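Local coordinates for hydrazine synthase subunit beta (PDB 5C2V), which forms part of the complex that condenses nitric oxide with ammonium into hydrazine, and may modulate passage of the hydroxylamine intermediate between the gamma and alpha active sites, at residues G1-Q4 against G5-V8; T19-P22 against D23-L27; F39-A42 against R43-K46; C326-D330 against G331-Y335; A336-F340 against S341-T345. All blocks are in the same frame, centred on the assembly; numbering follows the deposited sequence.

How the contacts relate
From the N terminus, contact 1 folds the first eight residues back on themselves ahead of the first propeller strand. Contact 2 then closes the hairpin of strands 15-20 and 26-31, and contact 3 closes the turn leading from strand 36-41 toward 46-52; the two touch inside one four-stranded blade. Contacts 4 and 5 close successive hairpins of the last sheet, sharing strand 333-338 and meeting through Y335 and V344. All five follow in series along the chain, none nested or crossed. Contacts 2 and 4, distant in sequence, pack together with centres about 9 Å apart, joining the first and last blades. Contact 1 approaches contact 5 without touching it.

Contact 1: residues G1-Q4 against G5-V8; sequences GYIQ and GTHV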
loop_
_atom_site.group_PDB
_atom_site.type_symbol
_atom_site.label_atom_id
_atom_site.label_comp_id
_atom_site.label_asym_id
_atom_site.label_seq_id
_atom_site.Cartn_x
_atom_site.Cartn_y
_atom_site.Cartn_z
ATOM N N GLY B 1 -26.942 -61.893 11.363
ATOM C CA GLY B 1 -27.661 -60.638 11.254
ATOM C C GLY B 1 -27.711 -60.118 9.830
ATOM O O GLY B 1 -26.906 -60.517 8.989
ATOM N N TYR B 2 -28.650 -59.218 9.563
ATOM C CA TYR B 2 -28.859 -58.707 8.214
ATOM C C TYR B 2 -28.371 -57.273 8.046
ATOM O O TYR B 2 -28.505 -56.450 8.953
ATOM C CB TYR B 2 -30.341 -58.784 7.844
ATOM C CG TYR B 2 -30.882 -60.193 7.794
ATOM C CD1 TYR B 2 -30.204 -61.191 7.109
ATOM C CD2 TYR B 2 -32.062 -60.527 8.443
ATOM C CE1 TYR B 2 -30.691 -62.480 7.063
ATOM C CE2 TYR B 2 -32.557 -61.815 8.404
ATOM C CZ TYR B 2 -31.867 -62.788 7.714
ATOM O OH TYR B 2 -32.358 -64.072 7.673
ATOM N N ILE B 3 -27.803 -56.985 6.880
ATOM C CA ILE B 3 -27.460 -55.617 6.519
ATOM C C ILE B 3 -28.750 -54.837 6.314
ATOM O O ILE B 3 -29.693 -55.330 5.692
ATOM C CB ILE B 3 -26.584 -55.558 5.250
ATOM C CG1 ILE B 3 -25.191 -56.115 5.548
ATOM C CG2 ILE B 3 -26.472 -54.131 4.730
ATOM C CD1 ILE B 3 -24.217 -55.976 4.400
ATOM N N GLN B 4 -28.780 -53.623 6.852
ATOM C CA GLN B 4 -29.988 -52.811 6.901
ATOM C C GLN B 4 -30.650 -52.628 5.530
ATOM O O GLN B 4 -29.998 -52.253 4.556
ATOM C CB GLN B 4 -29.658 -51.448 7.512
ATOM C CG GLN B 4 -30.835 -50.511 7.534
ATOM C CD GLN B 4 -30.838 -49.560 6.364
ATOM O OE1 GLN B 4 -29.787 -49.223 5.815
ATOM N NE2 GLN B 4 -32.029 -49.174 5.929
ATOM N N GLY B 5 -31.953 -52.899 5.467
ATOM C CA GLY B 5 -32.717 -52.758 4.240
ATOM C C GLY B 5 -32.543 -53.913 3.270
ATOM O O GLY B 5 -33.074 -53.888 2.159
ATOM N N THR B 6 -31.798 -54.932 3.692
ATOM C CA THR B 6 -31.490 -56.065 2.826
ATOM C C THR B 6 -31.820 -57.407 3.476
ATOM O O THR B 6 -31.998 -57.498 4.691
ATOM C CB THR B 6 -30.002 -56.088 2.431
ATOM O OG1 THR B 6 -29.218 -56.519 3.551
ATOM C CG2 THR B 6 -29.535 -54.711 1.983
ATOM N N HIS B 7 -31.909 -58.443 2.649
ATOM C CA HIS B 7 -32.066 -59.809 3.135
ATOM C C HIS B 7 -30.721 -60.535 3.205
ATOM O O HIS B 7 -30.664 -61.716 3.546
ATOM C CB HIS B 7 -33.051 -60.578 2.255
ATOM C CG HIS B 7 -34.460 -60.082 2.361
ATOM N ND1 HIS B 7 -35.148 -60.048 3.552
ATOM C CD2 HIS B 7 -35.308 -59.592 1.424
ATOM C CE1 HIS B 7 -36.359 -59.561 3.350
ATOM N NE2 HIS B 7 -36.480 -59.277 2.063
ATOM N N VAL B 8 -29.646 -59.825 2.874
ATOM C CA VAL B 8 -28.302 -60.396 2.917
ATOM C C VAL B 8 -27.780 -60.484 4.350
ATOM O O VAL B 8 -27.849 -59.517 5.107
ATOM C CB VAL B 8 -27.311 -59.574 2.071
ATOM C CG1 VAL B 8 -25.965 -60.279 2.001
ATOM C CG2 VAL B 8 -27.867 -59.344 0.675
#
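The backbone reverses direction between I3 and T6 in a type II beta turn, with Q4 and G5 at its corners, so that G1-Q4 and G5-V8 run at 141° to one another. The turn bond, T6 N to I3 O, is 2.9 Å long. Further from the turn a straighter bond joins I3 N to V8 O at 3.1 Å. The same V8 carbonyl oxygen receives a C-H contact from Y2 CA at 3.4 Å, so it serves two neighbours of the opposite arm. G5 has positive phi (79°), as expected at the third position of a type II turn.

T6 OG1 is wedged between its own backbone N and carbonyl carbon (chi1 74°), which turns the hydroxyl back to the I3 carbonyl. A hydrogen bond is modelled there, though its very short length is doubtful. V8 N gives OG1 a weak bond. Meanwhile T6 CG2 lies 3.6 Å from Q4 O. The Y2 ring runs beside the other arm: V8 O is near the ring plane at its edge, 3.5 Å from CD1, and CE1 comes 3.6 Å from H7 O.

Q4 turns away from the hairpin into the interface, where NE2 bonds the backbone oxygen of R70 of the gamma subunit, while I3 and V8 pack on V43 of that subunit. This turn precedes strand 15-20, and Y2 N bonds H35 in the loop between strands 26-31 and 36-41.

Contact 2: residues T19-P22 against D23-L27; sequences TMSP and DGSTL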
loop_
_atom_site.group_PDB
_atom_site.type_symbol
_atom_site.label_atom_id
_atom_site.label_comp_id
_atom_site.label_asym_id
_atom_site.label_seq_id
_atom_site.Cartn_x
_atom_site.Cartn_y
_atom_site.Cartn_z
ATOM N N THR B 19 -23.551 -45.154 24.076
ATOM C CA THR B 19 -23.852 -44.316 25.227
ATOM C C THR B 19 -23.114 -44.853 26.444
ATOM O O THR B 19 -22.414 -45.862 26.357
ATOM C CB THR B 19 -25.365 -44.254 25.518
ATOM O OG1 THR B 19 -25.609 -43.352 26.605
ATOM C CG2 THR B 19 -25.899 -45.633 25.879
ATOM N N MET B 20 -23.274 -44.185 27.580
ATOM C CA MET B 20 -22.538 -44.565 28.777
ATOM C C MET B 20 -23.384 -44.377 30.029
ATOM O O MET B 20 -24.207 -43.464 30.103
ATOM C CB MET B 20 -21.247 -43.751 28.880
ATOM C CG MET B 20 -20.169 -44.380 29.742
ATOM S SD MET B 20 -18.669 -43.380 29.752
ATOM C CE MET B 20 -17.441 -44.610 30.169
ATOM N N SER B 21 -23.183 -45.254 31.007
ATOM C CA SER B 21 -23.881 -45.152 32.280
ATOM C C SER B 21 -23.494 -43.856 32.983
ATOM O O SER B 21 -22.356 -43.403 32.865
ATOM C CB SER B 21 -23.567 -46.361 33.165
ATOM O OG SER B 21 -22.173 -46.488 33.382
ATOM N N PRO B 22 -24.445 -43.248 33.710
ATOM C CA PRO B 22 -24.206 -41.989 34.426
ATOM C C PRO B 22 -23.093 -42.096 35.467
ATOM O O PRO B 22 -22.551 -41.075 35.888
ATOM C CB PRO B 22 -25.556 -41.703 35.098
ATOM C CG PRO B 22 -26.277 -43.010 35.100
ATOM C CD PRO B 22 -25.834 -43.712 33.863
ATOM N N ASP B 23 -22.762 -43.317 35.874
ATOM C CA ASP B 23 -21.643 -43.544 36.781
ATOM C C ASP B 23 -20.358 -43.801 35.994
ATOM O O ASP B 23 -19.278 -43.927 36.573
ATOM C CB ASP B 23 -21.943 -44.714 37.721
ATOM C CG ASP B 23 -22.415 -45.950 36.982
ATOM O OD1 ASP B 23 -23.627 -46.045 36.695
ATOM O OD2 ASP B 23 -21.574 -46.826 36.689
ATOM N N GLY B 24 -20.491 -43.878 34.673
ATOM C CA GLY B 24 -19.348 -43.971 33.779
ATOM C C GLY B 24 -18.588 -45.284 33.775
ATOM O O GLY B 24 -17.457 -45.342 33.293
ATOM N N SER B 25 -19.184 -46.335 34.329
ATOM C CA SER B 25 -18.517 -47.634 34.371
ATOM C C SER B 25 -18.837 -48.555 33.192
ATOM O O SER B 25 -18.186 -49.585 33.019
ATOM C CB SER B 25 -18.869 -48.355 35.675
ATOM O OG SER B 25 -20.262 -48.607 35.754
ATOM N N THR B 26 -19.826 -48.195 32.377
ATOM C CA THR B 26 -20.284 -49.110 31.331
ATOM C C THR B 26 -20.703 -48.417 30.031
ATOM O O THR B 26 -21.390 -47.396 30.049
ATOM C CB THR B 26 -21.464 -49.969 31.835
ATOM O OG1 THR B 26 -21.128 -50.549 33.102
ATOM C CG2 THR B 26 -21.785 -51.081 30.847
ATOM N N LEU B 27 -20.285 -48.995 28.910
ATOM C CA LEU B 27 -20.675 -48.532 27.584
ATOM C C LEU B 27 -21.658 -49.503 26.938
ATOM O O LEU B 27 -21.475 -50.723 27.000
ATOM C CB LEU B 27 -19.445 -48.363 26.691
ATOM C CG LEU B 27 -18.476 -47.240 27.061
ATOM C CD1 LEU B 27 -17.115 -47.480 26.432
ATOM C CD2 LEU B 27 -19.039 -45.900 26.619
#
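D23 folds its carboxylate back toward S21, placing OD1 3.5 Å from S21 CB across a type I turn that runs from S21 to G24 with P22 and D23 at its corners. G24 closes this turn by donating its N to S21 O at 2.6 Å. Its positive phi (71°) turns the chain toward the second strand, which begins at T26, and its carbonyl oxygen meets M20 CE.

S25 gives its backbone N to S21 OG, weakly. T26 N reaches the same hydroxyl oxygen at 3.1 Å, and two successive amides are thereby gathered on one buried side chain. The S21 oxygen is held over the turn by a chi1 of 57°. T26 O in turn accepts from S21 N at 3.0 Å in a nearly straight bond, with M20 CG close by.

L27 faces M20 as an antiparallel non-hydrogen-bonded pair. Its CD2 branch lies 3.7 Å from M20 CG and also approaches T19 O. The methionine chain, fully extended, runs on toward G24.

The turn caps the hairpin of strands 15-20 and 26-31. Strand 36-41 pairs with its second arm, T19 touches strand 57-62, and M20 and L27 both rest on Y335 of strand 333-338.

Contact 3: residues F39-A42 against R43-K46; sequences FVDA and RTQK
From D41 the chain curls through A42-Q45 and comes back at K46, the two segments running 145° apart, with D41 N bonded to K46 O at 3.1 Å. The V40 alpha carbon makes a C-H contact with the same K46 oxygen, and the V40 methyl CG1 lies 3.6 Å from it.

With CG swung opposite the backbone N (chi1 -174°), the D41 carboxylate reaches forward over the turn, and OD2 collects donors from the residues that follow. T44 N approaches the anti lone pair of D41 OD2, the one away from OD1, at 3.0 Å in a fairly straight bond. T44 OG1 arrives on the same anti side of D41 OD2, but out of the carboxylate plane, at 3.2 Å; the two side chains meet roughly at right angles. T44, through its amide and hydroxyl, does most to hold the carboxylate, with a weak bond from R43 N adding little. The R43 guanidinium and K46 amine do not contact it, although their positive charge may favour its anionic form.

Q45 adopts a left-handed backbone conformation (phi 48°) that redirects the chain, Q45 N bonding weakly to D41 O at 2.8 Å. Its side chain turns away to S7 of the gamma subunit. D41 OD2 bonding T44 N and, weakly, the D41 carbonyl bonding Q45 N is consistent with an Asx motif, here between the third and fourth strands of a propeller blade.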
loop_
_atom_site.group_PDB
_atom_site.type_symbol
_atom_site.label_atom_id
_atom_site.label_comp_id
_atom_site.label_asym_id
_atom_site.label_seq_id
_atom_site.Cartn_x
_atom_site.Cartn_y
_atom_site.Cartn_z
ATOM N N PHE B 39 -22.130 -54.843 25.710
ATOM C CA PHE B 39 -21.747 -54.213 26.969
ATOM C C PHE B 39 -20.229 -54.165 27.089
ATOM O O PHE B 39 -19.554 -55.172 26.873
ATOM C CB PHE B 39 -22.335 -54.964 28.169
ATOM C CG PHE B 39 -23.824 -54.799 28.338
ATOM C CD1 PHE B 39 -24.589 -54.147 27.383
ATOM C CD2 PHE B 39 -24.456 -55.295 29.467
ATOM C CE1 PHE B 39 -25.955 -54.004 27.548
ATOM C CE2 PHE B 39 -25.819 -55.152 29.638
ATOM C CZ PHE B 39 -26.569 -54.504 28.679
ATOM N N VAL B 40 -19.689 -52.999 27.430
ATOM C CA VAL B 40 -18.245 -52.858 27.605
ATOM C C VAL B 40 -17.908 -52.208 28.945
ATOM O O VAL B 40 -18.494 -51.194 29.311
ATOM C CB VAL B 40 -17.615 -52.025 26.466
ATOM C CG1 VAL B 40 -16.118 -51.863 26.685
ATOM C CG2 VAL B 40 -17.885 -52.674 25.116
ATOM N N ASP B 41 -16.967 -52.792 29.679
ATOM C CA ASP B 41 -16.506 -52.186 30.922
ATOM C C ASP B 41 -15.536 -51.052 30.608
ATOM O O ASP B 41 -14.569 -51.240 29.876
ATOM C CB ASP B 41 -15.845 -53.226 31.829
ATOM C CG ASP B 41 -15.491 -52.667 33.193
ATOM O OD1 ASP B 41 -16.402 -52.540 34.038
ATOM O OD2 ASP B 41 -14.303 -52.356 33.422
ATOM N N ALA B 42 -15.805 -49.875 31.165
ATOM C CA ALA B 42 -15.031 -48.676 30.853
ATOM C C ALA B 42 -13.576 -48.777 31.302
ATOM O O ALA B 42 -12.671 -48.308 30.610
ATOM C CB ALA B 42 -15.684 -47.459 31.486
ATOM N N ARG B 43 -13.357 -49.392 32.460
ATOM C CA ARG B 43 -12.026 -49.451 33.050
ATOM C C ARG B 43 -11.134 -50.503 32.384
ATOM O O ARG B 43 -9.949 -50.258 32.154
ATOM C CB ARG B 43 -12.131 -49.713 34.557
ATOM C CG ARG B 43 -12.772 -48.563 35.337
ATOM C CD ARG B 43 -12.884 -48.877 36.821
ATOM N NE ARG B 43 -13.471 -47.780 37.590
ATOM C CZ ARG B 43 -14.776 -47.575 37.734
ATOM N NH1 ARG B 43 -15.649 -48.400 37.170
ATOM N NH2 ARG B 43 -15.211 -46.548 38.452
ATOM N N THR B 44 -11.693 -51.675 32.091
ATOM C CA THR B 44 -10.922 -52.737 31.444
ATOM C C THR B 44 -11.010 -52.737 29.915
ATOM O O THR B 44 -10.247 -53.446 29.255
ATOM C CB THR B 44 -11.364 -54.128 31.944
ATOM O OG1 THR B 44 -12.716 -54.380 31.537
ATOM C CG2 THR B 44 -11.263 -54.212 33.458
ATOM N N GLN B 45 -11.918 -51.934 29.363
ATOM C CA GLN B 45 -12.194 -51.920 27.922
ATOM C C GLN B 45 -12.371 -53.332 27.368
ATOM O O GLN B 45 -11.773 -53.706 26.359
ATOM C CB GLN B 45 -11.088 -51.181 27.167
ATOM C CG GLN B 45 -11.024 -49.701 27.506
ATOM C CD GLN B 45 -9.953 -48.961 26.733
ATOM O OE1 GLN B 45 -9.073 -49.570 26.124
ATOM N NE2 GLN B 45 -10.023 -47.635 26.752
ATOM N N LYS B 46 -13.209 -54.105 28.049
ATOM C CA LYS B 46 -13.421 -55.511 27.738
ATOM C C LYS B 46 -14.902 -55.760 27.480
ATOM O O LYS B 46 -15.751 -55.134 28.114
ATOM C CB LYS B 46 -12.909 -56.373 28.894
ATOM C CG LYS B 46 -13.264 -57.848 28.840
ATOM C CD LYS B 46 -12.687 -58.588 30.046
ATOM C CE LYS B 46 -12.588 -57.678 31.265
ATOM N NZ LYS B 46 -11.583 -58.151 32.255
#

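Contact 4: residues C326-D330 against G331-Y335; sequences CLSPD and GKFCY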
loop_
_atom_site.group_PDB
_atom_site.type_symbol
_atom_site.label_atom_id
_atom_site.label_comp_id
_atom_site.label_asym_id
_atom_site.label_seq_id
_atom_site.Cartn_x
_atom_site.Cartn_y
_atom_site.Cartn_z
ATOM N N CYS B 326 -19.850 -40.498 22.478
ATOM C CA CYS B 326 -20.307 -40.240 23.842
ATOM C C CYS B 326 -19.142 -39.887 24.760
ATOM O O CYS B 326 -17.987 -40.172 24.449
ATOM C CB CYS B 326 -21.069 -41.447 24.396
ATOM S SG CYS B 326 -20.045 -42.896 24.736
ATOM N N LEU B 327 -19.451 -39.268 25.894
ATOM C CA LEU B 327 -18.423 -38.828 26.831
ATOM C C LEU B 327 -18.549 -39.486 28.198
ATOM O O LEU B 327 -19.640 -39.874 28.619
ATOM C CB LEU B 327 -18.475 -37.308 27.003
ATOM C CG LEU B 327 -17.934 -36.430 25.876
ATOM C CD1 LEU B 327 -18.269 -34.979 26.154
ATOM C CD2 LEU B 327 -16.435 -36.610 25.735
ATOM N N SER B 328 -17.421 -39.604 28.888
ATOM C CA SER B 328 -17.417 -40.000 30.288
ATOM C C SER B 328 -17.899 -38.815 31.121
ATOM O O SER B 328 -17.723 -37.666 30.716
ATOM C CB SER B 328 -16.019 -40.447 30.724
ATOM O OG SER B 328 -15.075 -39.403 30.564
ATOM N N PRO B 329 -18.519 -39.085 32.282
ATOM C CA PRO B 329 -19.072 -38.011 33.118
ATOM C C PRO B 329 -18.034 -36.975 33.557
ATOM O O PRO B 329 -18.406 -35.841 33.858
ATOM C CB PRO B 329 -19.636 -38.764 34.332
ATOM C CG PRO B 329 -18.980 -40.106 34.308
ATOM C CD PRO B 329 -18.771 -40.414 32.863
ATOM N N ASP B 330 -16.760 -37.355 33.592
ATOM C CA ASP B 330 -15.699 -36.408 33.926
ATOM C C ASP B 330 -15.216 -35.649 32.690
ATOM O O ASP B 330 -14.502 -34.651 32.801
ATOM C CB ASP B 330 -14.530 -37.127 34.608
ATOM C CG ASP B 330 -14.014 -38.308 33.804
ATOM O OD1 ASP B 330 -14.413 -38.463 32.631
ATOM O OD2 ASP B 330 -13.200 -39.084 34.349
ATOM N N GLY B 331 -15.614 -36.128 31.515
ATOM C CA GLY B 331 -15.311 -35.460 30.262
ATOM C C GLY B 331 -13.882 -35.607 29.774
ATOM O O GLY B 331 -13.464 -34.906 28.852
ATOM N N LYS B 332 -13.129 -36.518 30.379
ATOM C CA LYS B 332 -11.732 -36.710 29.999
ATOM C C LYS B 332 -11.554 -37.762 28.905
ATOM O O LYS B 332 -10.451 -37.943 28.388
ATOM C CB LYS B 332 -10.894 -37.079 31.228
ATOM C CG LYS B 332 -11.452 -36.541 32.534
ATOM C CD LYS B 332 -10.354 -36.319 33.565
ATOM C CE LYS B 332 -9.528 -37.575 33.788
ATOM N NZ LYS B 332 -8.462 -37.360 34.806
ATOM N N PHE B 333 -12.637 -38.447 28.549
ATOM C CA PHE B 333 -12.577 -39.465 27.504
ATOM C C PHE B 333 -13.791 -39.430 26.578
ATOM O O PHE B 333 -14.928 -39.284 27.028
ATOM C CB PHE B 333 -12.438 -40.858 28.121
ATOM C CG PHE B 333 -11.128 -41.084 28.819
ATOM C CD1 PHE B 333 -9.981 -41.352 28.092
ATOM C CD2 PHE B 333 -11.044 -41.034 30.201
ATOM C CE1 PHE B 333 -8.772 -41.560 28.729
ATOM C CE2 PHE B 333 -9.837 -41.243 30.843
ATOM C CZ PHE B 333 -8.700 -41.506 30.105
ATOM N N CYS B 334 -13.534 -39.569 25.282
ATOM C CA CYS B 334 -14.586 -39.579 24.273
ATOM C C CYS B 334 -14.548 -40.871 23.463
ATOM O O CYS B 334 -13.511 -41.239 22.919
ATOM C CB CYS B 334 -14.449 -38.374 23.340
ATOM S SG CYS B 334 -15.705 -38.290 22.042
ATOM N N TYR B 335 -15.684 -41.552 23.381
ATOM C CA TYR B 335 -15.763 -42.813 22.654
ATOM C C TYR B 335 -16.549 -42.651 21.360
ATOM O O TYR B 335 -17.613 -42.025 21.344
ATOM C CB TYR B 335 -16.398 -43.894 23.529
ATOM C CG TYR B 335 -15.706 -44.074 24.860
ATOM C CD1 TYR B 335 -14.615 -44.923 24.988
ATOM C CD2 TYR B 335 -16.139 -43.388 25.987
ATOM C CE1 TYR B 335 -13.977 -45.088 26.203
ATOM C CE2 TYR B 335 -15.507 -43.546 27.206
ATOM C CZ TYR B 335 -14.427 -44.396 27.308
ATOM O OH TYR B 335 -13.795 -44.557 28.520
#
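An SPDG turn closes this hairpin of the last propeller blade, the same four-residue sequence found at 21-24: a type I beta turn from S328 to G331 through P329 and D330. Its closing bond runs from G331 N to S328 O at 2.7 Å. G331, the last residue of the turn, has positive phi (75°), which swings the chain round toward the return strand at F333. Beyond the turn S328 N bonds F333 O at 3.1 Å, and S328 OG takes a weak bond from F333 N.

D330 carries the outer side of the turn. Its carboxylate is directed forward by a chi1 of 53°, and D330 OD1 accepts K332 N at 3.2 Å in an almost linear bond that comes from above the carboxylate plane. The aliphatic part of K332 crosses the acid at about a right angle, CG lying 3.4 Å from D330 CG, while the amine continues past without reaching OD2.

Further along, C326 and Y335 exchange two backbone bonds as an antiparallel hydrogen-bonded pair. C326 SG sits 4.0 Å from Y335 CB and makes an oblique sulfur-aromatic contact with the ring. On the opposite face L327 CD2 packs 3.6 Å from C334 CB.

C326 and Y335 lie against I18 of strand 15-20 in the first blade. L327 and C334 press on Y269 of strand 267-272, so the hairpin is sandwiched between two neighbouring blades.

Contact 5: residues A336-F340 against S341-T345; sequences AANYF and SNNVT
N338 lays its CB against N343 OD1, 3.2 Å away. N338 ND2 donates twice, to N343 OD1 at 2.9 Å and to T345 OG1 at 3.0 Å. Both acceptors lie close to the N338 amide plane, so the pair fixes its rotation. The N343 oxygen, by contrast, is met from above its carbonyl plane, the two amides standing 82° apart. An N343 chi1 of 52° brings that oxygen back over the opposite strand.

The backbone forms an antiparallel ladder from A336-T345 to N338-N343, interrupted at the loop end by a bulge. N338 N bonds N343 O at 2.8 Å, N343 N returns to N338 O, and A336 and T345 are likewise doubly bonded; A337 and V344 form the non-hydrogen-bonded pair between them. At the loop end the backbone N of N342, with positive phi (55°), donates weakly to Y339 O. The Y339 ring sends CD1 over the centre of the F340 ring, 3.5 Å above its plane.

All these residues are buried, and the gamma subunit contacts many of them: Y339 OH bonds its Q47, and its R44 bonds the carbonyls of Y339 and F340. Within the chain, S341 OG accepts L320 N and N342 OD1 accepts G14 N.

With N342 and N343 both opposite N338, the hairpin carries a G1 beta bulge. Residues N343-T345 also pair with a strand of the gamma subunit, extending this three-stranded propeller blade across the interface.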
loop_
_atom_site.group_PDB
_atom_site.type_symbol
_atom_site.label_atom_id
_atom_site.label_comp_id
_atom_site.label_asym_id
_atom_site.label_seq_id
_atom_site.Cartn_x
_atom_site.Cartn_y
_atom_site.Cartn_z
ATOM N N ALA B 336 -16.019 -43.217 20.278
ATOM C CA ALA B 336 -16.662 -43.123 18.970
ATOM C C ALA B 336 -16.951 -44.503 18.380
ATOM O O ALA B 336 -16.047 -45.324 18.229
ATOM C CB ALA B 336 -15.797 -42.313 18.018
ATOM N N ALA B 337 -18.214 -44.745 18.041
ATOM C CA ALA B 337 -18.642 -46.038 17.512
ATOM C C ALA B 337 -18.495 -46.114 15.993
ATOM O O ALA B 337 -19.103 -45.340 15.258
ATOM C CB ALA B 337 -20.082 -46.320 17.916
ATOM N N ASN B 338 -17.692 -47.071 15.540
ATOM C CA ASN B 338 -17.389 -47.264 14.127
ATOM C C ASN B 338 -18.053 -48.515 13.554
ATOM O O ASN B 338 -17.716 -49.652 13.934
ATOM C CB ASN B 338 -15.877 -47.336 13.922
ATOM C CG ASN B 338 -15.140 -46.236 14.659
ATOM O OD1 ASN B 338 -15.608 -45.100 14.730
ATOM N ND2 ASN B 338 -13.990 -46.574 15.229
ATOM N N TYR B 339 -18.988 -48.271 12.637
ATOM C CA TYR B 339 -19.834 -49.289 12.014
ATOM C C TYR B 339 -19.073 -50.274 11.131
ATOM O O TYR B 339 -19.155 -51.485 11.330
ATOM C CB TYR B 339 -20.926 -48.595 11.186
ATOM C CG TYR B 339 -21.811 -49.515 10.367
ATOM C CD1 TYR B 339 -21.503 -49.819 9.045
ATOM C CD2 TYR B 339 -22.968 -50.056 10.908
ATOM C CE1 TYR B 339 -22.314 -50.652 8.295
ATOM C CE2 TYR B 339 -23.784 -50.891 10.166
ATOM C CZ TYR B 339 -23.453 -51.185 8.860
ATOM O OH TYR B 339 -24.264 -52.013 8.118
ATOM N N PHE B 340 -18.341 -49.752 10.153
ATOM C CA PHE B 340 -17.662 -50.600 9.179
ATOM C C PHE B 340 -16.476 -51.332 9.794
ATOM O O PHE B 340 -16.231 -52.499 9.490
ATOM C CB PHE B 340 -17.202 -49.774 7.975
ATOM C CG PHE B 340 -18.331 -49.172 7.187
ATOM C CD1 PHE B 340 -19.140 -49.970 6.396
ATOM C CD2 PHE B 340 -18.578 -47.811 7.233
ATOM C CE1 PHE B 340 -20.181 -49.422 5.671
ATOM C CE2 PHE B 340 -19.616 -47.256 6.507
ATOM C CZ PHE B 340 -20.418 -48.063 5.726
ATOM N N SER B 341 -15.746 -50.643 10.665
ATOM C CA SER B 341 -14.593 -51.236 11.329
ATOM C C SER B 341 -15.028 -52.108 12.501
ATOM O O SER B 341 -14.215 -52.829 13.083
ATOM C CB SER B 341 -13.631 -50.148 11.805
ATOM O OG SER B 341 -13.120 -49.405 10.713
ATOM N N ASN B 342 -16.315 -52.033 12.836
ATOM C CA ASN B 342 -16.897 -52.807 13.930
ATOM C C ASN B 342 -16.171 -52.605 15.251
ATOM O O ASN B 342 -15.857 -53.576 15.941
ATOM C CB ASN B 342 -16.910 -54.299 13.584
ATOM C CG ASN B 342 -17.825 -54.622 12.425
ATOM O OD1 ASN B 342 -18.962 -54.157 12.367
ATOM N ND2 ASN B 342 -17.332 -55.427 11.491
ATOM N N ASN B 343 -15.899 -51.355 15.613
ATOM C CA ASN B 343 -15.138 -51.121 16.842
ATOM C C ASN B 343 -15.402 -49.763 17.477
ATOM O O ASN B 343 -16.234 -49.009 17.001
ATOM C CB ASN B 343 -13.636 -51.285 16.572
ATOM C CG ASN B 343 -13.152 -50.450 15.400
ATOM O OD1 ASN B 343 -13.789 -49.475 15.006
ATOM N ND2 ASN B 343 -12.014 -50.837 14.834
ATOM N N VAL B 344 -14.699 -49.464 18.564
ATOM C CA VAL B 344 -14.869 -48.186 19.245
ATOM C C VAL B 344 -13.527 -47.505 19.471
ATOM O O VAL B 344 -12.603 -48.099 20.026
ATOM C CB VAL B 344 -15.586 -48.351 20.602
ATOM C CG1 VAL B 344 -15.616 -47.027 21.355
ATOM C CG2 VAL B 344 -17.000 -48.882 20.400
ATOM N N THR B 345 -13.423 -46.254 19.031
ATOM C CA THR B 345 -12.208 -45.478 19.225
ATOM C C THR B 345 -12.267 -44.704 20.538
ATOM O O THR B 345 -13.241 -43.994 20.815
ATOM C CB THR B 345 -11.970 -44.497 18.063
ATOM O OG1 THR B 345 -11.796 -45.232 16.844
ATOM C CG2 THR B 345 -10.732 -43.652 18.317
#